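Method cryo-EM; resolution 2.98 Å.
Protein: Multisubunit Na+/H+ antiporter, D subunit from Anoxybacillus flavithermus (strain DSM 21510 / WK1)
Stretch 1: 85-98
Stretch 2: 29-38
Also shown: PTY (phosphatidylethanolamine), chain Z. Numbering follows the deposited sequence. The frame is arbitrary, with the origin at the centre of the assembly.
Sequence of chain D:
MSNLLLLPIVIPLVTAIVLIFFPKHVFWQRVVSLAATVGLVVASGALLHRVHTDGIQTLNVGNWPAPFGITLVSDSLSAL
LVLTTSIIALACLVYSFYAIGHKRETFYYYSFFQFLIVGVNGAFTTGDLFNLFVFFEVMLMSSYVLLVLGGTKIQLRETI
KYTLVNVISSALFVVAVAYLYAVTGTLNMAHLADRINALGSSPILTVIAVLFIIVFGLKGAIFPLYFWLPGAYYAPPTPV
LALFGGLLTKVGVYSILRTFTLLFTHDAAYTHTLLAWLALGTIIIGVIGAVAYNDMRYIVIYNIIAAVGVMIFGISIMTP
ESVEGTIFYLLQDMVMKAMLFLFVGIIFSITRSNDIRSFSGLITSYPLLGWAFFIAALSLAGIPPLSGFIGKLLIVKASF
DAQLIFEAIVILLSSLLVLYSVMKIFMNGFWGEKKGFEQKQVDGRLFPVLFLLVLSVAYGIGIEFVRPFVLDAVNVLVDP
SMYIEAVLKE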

# COMPACT_ATOMS: atom_id res chain seq x y z
N THR D 85 32.93 -13.14 51.97
CA THR D 85 32.76 -13.84 50.70
C THR D 85 33.75 -13.34 49.65
O THR D 85 34.33 -14.14 48.91
CB THR D 85 31.32 -13.63 50.20
OG1 THR D 85 30.40 -14.13 51.17
CG2 THR D 85 31.09 -14.33 48.88
N SER D 86 33.99 -12.03 49.62
CA SER D 86 34.90 -11.42 48.66
C SER D 86 36.34 -11.88 48.89
O SER D 86 37.06 -12.19 47.93
CB SER D 86 34.80 -9.91 48.76
OG SER D 86 33.49 -9.46 48.49
N ILE D 87 36.77 -11.92 50.15
CA ILE D 87 38.12 -12.36 50.49
C ILE D 87 38.32 -13.83 50.13
O ILE D 87 39.34 -14.21 49.53
CB ILE D 87 38.40 -12.10 51.98
CG1 ILE D 87 38.34 -10.61 52.29
CG2 ILE D 87 39.74 -12.67 52.38
CD1 ILE D 87 39.33 -9.78 51.54
N ILE D 88 37.34 -14.67 50.48
CA ILE D 88 37.41 -16.10 50.16
C ILE D 88 37.43 -16.31 48.65
O ILE D 88 38.18 -17.15 48.13
CB ILE D 88 36.23 -16.85 50.81
CG1 ILE D 88 36.34 -16.81 52.33
CG2 ILE D 88 36.20 -18.31 50.39
CD1 ILE D 88 35.07 -17.23 53.03
N ALA D 89 36.66 -15.50 47.91
CA ALA D 89 36.60 -15.62 46.46
C ALA D 89 37.93 -15.24 45.81
O ALA D 89 38.37 -15.91 44.87
CB ALA D 89 35.48 -14.74 45.92
N LEU D 90 38.58 -14.19 46.32
CA LEU D 90 39.88 -13.80 45.78
C LEU D 90 40.95 -14.87 46.01
O LEU D 90 41.72 -15.21 45.09
CB LEU D 90 40.31 -12.47 46.40
CG LEU D 90 41.65 -11.89 45.97
CD1 LEU D 90 41.67 -11.65 44.48
CD2 LEU D 90 41.88 -10.60 46.72
N ALA D 91 40.99 -15.43 47.22
CA ALA D 91 41.97 -16.48 47.52
C ALA D 91 41.72 -17.74 46.69
O ALA D 91 42.66 -18.34 46.15
CB ALA D 91 41.96 -16.81 49.00
N CYS D 92 40.45 -18.13 46.55
CA CYS D 92 40.12 -19.30 45.75
C CYS D 92 40.37 -19.05 44.27
O CYS D 92 40.71 -19.99 43.54
CB CYS D 92 38.67 -19.70 45.98
SG CYS D 92 38.33 -20.32 47.64
N LEU D 93 40.26 -17.80 43.81
CA LEU D 93 40.52 -17.50 42.41
C LEU D 93 42.01 -17.59 42.08
O LEU D 93 42.38 -18.10 41.01
CB LEU D 93 39.98 -16.12 42.06
CG LEU D 93 40.12 -15.72 40.60
CD1 LEU D 93 39.38 -16.71 39.72
CD2 LEU D 93 39.60 -14.32 40.40
N VAL D 94 42.87 -17.10 42.97
CA VAL D 94 44.31 -17.22 42.69
C VAL D 94 44.76 -18.68 42.80
O VAL D 94 45.58 -19.16 41.99
CB VAL D 94 45.10 -16.29 43.62
CG1 VAL D 94 46.58 -16.35 43.30
CG2 VAL D 94 44.61 -14.87 43.48
N TYR D 95 44.17 -19.43 43.74
CA TYR D 95 44.43 -20.87 43.78
C TYR D 95 43.91 -21.56 42.52
O TYR D 95 44.52 -22.53 42.06
CB TYR D 95 43.80 -21.49 45.02
CG TYR D 95 44.27 -22.90 45.29
CD1 TYR D 95 45.44 -23.14 45.99
CD2 TYR D 95 43.58 -24.00 44.80
CE1 TYR D 95 45.88 -24.42 46.23
CE2 TYR D 95 44.02 -25.28 45.03
CZ TYR D 95 45.17 -25.48 45.74
OH TYR D 95 45.60 -26.77 45.96
N SER D 96 42.82 -21.05 41.94
CA SER D 96 42.29 -21.58 40.69
C SER D 96 43.22 -21.29 39.53
O SER D 96 43.28 -22.08 38.58
CB SER D 96 40.92 -20.99 40.42
OG SER D 96 40.01 -21.29 41.46
N PHE D 97 43.91 -20.14 39.56
CA PHE D 97 44.92 -19.84 38.54
C PHE D 97 46.02 -20.88 38.57
O PHE D 97 46.47 -21.35 37.52
CB PHE D 97 45.55 -18.47 38.75
CG PHE D 97 44.63 -17.30 38.53
CD1 PHE D 97 43.40 -17.45 37.92
CD2 PHE D 97 45.02 -16.04 38.92
CE1 PHE D 97 42.58 -16.37 37.73
CE2 PHE D 97 44.21 -14.96 38.73
CZ PHE D 97 42.99 -15.13 38.13
N TYR D 98 46.48 -21.25 39.76
CA TYR D 98 47.58 -22.21 39.81
C TYR D 98 47.13 -23.67 39.68
O TYR D 98 47.95 -24.51 39.30
CB TYR D 98 48.39 -22.04 41.09
CG TYR D 98 49.17 -20.76 41.14
CD1 TYR D 98 50.41 -20.65 40.51
CD2 TYR D 98 48.68 -19.65 41.81
CE1 TYR D 98 51.12 -19.47 40.56
CE2 TYR D 98 49.38 -18.48 41.86
CZ TYR D 98 50.59 -18.39 41.24
OH TYR D 98 51.30 -17.22 41.29
C1 PTY Z . 49.29 -15.35 38.46
C2 PTY Z . 51.28 -22.48 36.54
C3 PTY Z . 50.47 -21.18 36.35
O4 PTY Z . 49.31 -14.06 39.12
C5 PTY Z . 50.16 -16.51 36.44
C6 PTY Z . 50.39 -15.41 37.45
O7 PTY Z . 51.63 -15.73 38.16
C8 PTY Z . 52.75 -15.13 37.75
O10 PTY Z . 52.81 -14.39 36.80
C11 PTY Z . 53.91 -15.50 38.62
C12 PTY Z . 53.65 -15.19 40.09
C13 PTY Z . 54.75 -15.65 41.03
C14 PTY Z . 54.35 -15.57 42.49
C15 PTY Z . 53.86 -14.19 42.91
C16 PTY Z . 52.93 -14.19 44.10
C17 PTY Z . 51.59 -14.84 43.82
C18 PTY Z . 50.62 -14.77 44.99
C19 PTY Z . 50.37 -13.36 45.49
C20 PTY Z . 50.05 -13.28 46.97
C21 PTY Z . 48.73 -13.94 47.35
C22 PTY Z . 47.52 -13.14 46.94
C23 PTY Z . 46.21 -13.72 47.44
C24 PTY Z . 45.05 -12.75 47.37
C30 PTY Z . 49.50 -14.07 40.43
C31 PTY Z . 49.29 -12.71 41.03
O30 PTY Z . 49.78 -15.05 41.06
C32 PTY Z . 47.95 -12.62 41.74
C33 PTY Z . 47.77 -11.38 42.59
C34 PTY Z . 46.50 -11.43 43.42
C35 PTY Z . 46.33 -10.30 44.42
C36 PTY Z . 46.17 -8.94 43.79
C37 PTY Z . 45.85 -7.84 44.79
C38 PTY Z . 45.72 -6.45 44.18
P1 PTY Z . 51.55 -18.76 36.57
O11 PTY Z . 51.15 -20.18 37.15
O12 PTY Z . 52.82 -18.33 37.30
O13 PTY Z . 51.65 -18.78 35.10
O14 PTY Z . 50.38 -17.78 37.07
N1 PTY Z . 50.46 -23.62 36.14
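Stretch 2 (29-38) QRVVSLAATV

Stretch 2 packs on stretch 1 as one helix against another, running nearly antiparallel, through a modest and mainly apolar contact with no hydrogen bond between the two. Residues 29-38 are helical throughout, with backbone angles near -65/-42 and regular bonds such as S33 N to Q29 O at 3.0 Å and V38 N to L34 O at 3.0 Å. Residues 85-98 are helical in the same way. Both helices extend beyond the stretches at each end.

The signed crossing angle is -159°, and the axes approach to 9.9 Å. Because the directions oppose, the start of stretch 2 meets the end of stretch 1. The CA atoms of R30 and F97 lie 7.2 Å apart, those of L34 and L93 7.4 Å, and those of T37 and L90 6.1 Å. The spacing of three to four residues on each helix reflects one facing side per turn. About 461 Å² is buried, both sides summed.

At the R30 end, F97 makes the largest contribution. Its CA-to-CB bond points sideways, but the ring end comes nearer. R30 CB lies over one ring face, 4.2 Å from the F97 ring centroid, in a CH-pi contact. F97 CZ is 3.4 Å from R30 O. L34 CB and S33 OG sit at the ring edge, 3.9 Å and 4.0 Å from F97 CZ. The R30 side chain is extended beyond chi1 (m, then t, t), and its guanidinium has F97 O over one face.

In the middle, the CA-to-CB bond of L93 points toward stretch 2. L93 CD2 reaches T37 OG1 at 3.4 Å, S33 O at 3.6 Å and L34 N at 3.9 Å. These are van der Waals contacts with polar atoms. T37 OG1 donates to S33 O at 2.6 Å within its own helix, so this hydroxyl is satisfied beside the leucine.

At the other end, the CA-to-CB bond of T37 also points toward stretch 1. The T37 methyl, CG2, lies 3.8 Å from L90 CA and 4.2 Å from A89 C. L90 CD1 touches L34 CD1 at 4.0 Å and V38 CG2 at 4.1 Å. V94 CG2 lies 4.3 Å from L34 CD1.

Phosphatidylethanolamine adjoins this leucine-valine cluster. PTY C34 lies 3.9 Å from V94 CG2 and 3.9 Å from L34 CD1, so one acyl chain touches both helices. The CA-to-CB bond of Y98 points away from stretch 2, and Y98 OH donates a hydrogen bond to PTY O30 at 2.7 Å.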

# COMPACT_ATOMS: atom_id res chain seq x y z
N GLN D 29 40.77 -14.12 30.44
CA GLN D 29 39.87 -14.64 31.47
C GLN D 29 40.44 -14.39 32.86
O GLN D 29 39.76 -13.85 33.74
CB GLN D 29 39.66 -16.14 31.25
CG GLN D 29 38.87 -16.55 30.03
CD GLN D 29 37.38 -16.35 30.18
OE1 GLN D 29 36.82 -16.65 31.23
NE2 GLN D 29 36.74 -15.83 29.15
N ARG D 30 41.71 -14.77 33.05
CA ARG D 30 42.39 -14.59 34.33
C ARG D 30 42.50 -13.12 34.71
O ARG D 30 42.20 -12.74 35.85
CB ARG D 30 43.77 -15.23 34.28
CG ARG D 30 43.72 -16.73 34.25
CD ARG D 30 45.10 -17.35 34.15
NE ARG D 30 45.00 -18.81 34.17
CZ ARG D 30 46.02 -19.63 33.96
NH1 ARG D 30 47.22 -19.13 33.70
NH2 ARG D 30 45.85 -20.94 34.01
N VAL D 31 42.88 -12.27 33.75
CA VAL D 31 43.09 -10.85 34.04
C VAL D 31 41.78 -10.15 34.40
O VAL D 31 41.70 -9.42 35.39
CB VAL D 31 43.81 -10.17 32.86
CG1 VAL D 31 43.82 -8.67 33.03
CG2 VAL D 31 45.23 -10.67 32.76
N VAL D 32 40.71 -10.40 33.62
CA VAL D 32 39.44 -9.74 33.87
C VAL D 32 38.80 -10.23 35.17
O VAL D 32 38.32 -9.42 35.98
CB VAL D 32 38.50 -9.92 32.66
CG1 VAL D 32 37.10 -9.43 32.98
CG2 VAL D 32 39.03 -9.15 31.48
N SER D 33 38.84 -11.55 35.42
CA SER D 33 38.27 -12.08 36.66
C SER D 33 39.05 -11.61 37.89
O SER D 33 38.44 -11.29 38.92
CB SER D 33 38.23 -13.60 36.59
OG SER D 33 39.52 -14.14 36.44
N LEU D 34 40.38 -11.51 37.78
CA LEU D 34 41.20 -11.03 38.89
C LEU D 34 40.92 -9.57 39.20
O LEU D 34 40.72 -9.20 40.37
CB LEU D 34 42.67 -11.24 38.56
CG LEU D 34 43.71 -10.82 39.59
CD1 LEU D 34 43.51 -11.58 40.88
CD2 LEU D 34 45.10 -11.04 39.04
N ALA D 35 40.88 -8.72 38.17
CA ALA D 35 40.63 -7.30 38.38
C ALA D 35 39.23 -7.05 38.92
O ALA D 35 39.03 -6.20 39.80
CB ALA D 35 40.84 -6.54 37.07
N ALA D 36 38.24 -7.82 38.44
CA ALA D 36 36.88 -7.63 38.93
C ALA D 36 36.70 -8.15 40.35
O ALA D 36 35.91 -7.58 41.11
CB ALA D 36 35.90 -8.33 38.00
N THR D 37 37.44 -9.19 40.74
CA THR D 37 37.35 -9.67 42.11
C THR D 37 38.00 -8.69 43.08
O THR D 37 37.49 -8.47 44.19
CB THR D 37 37.98 -11.05 42.23
OG1 THR D 37 37.42 -11.90 41.23
CG2 THR D 37 37.67 -11.66 43.57
N VAL D 38 39.12 -8.07 42.68
CA VAL D 38 39.74 -7.03 43.51
C VAL D 38 38.81 -5.83 43.65
O VAL D 38 38.66 -5.27 44.75
CB VAL D 38 41.11 -6.65 42.93
CG1 VAL D 38 41.70 -5.45 43.65
CG2 VAL D 38 42.07 -7.82 43.04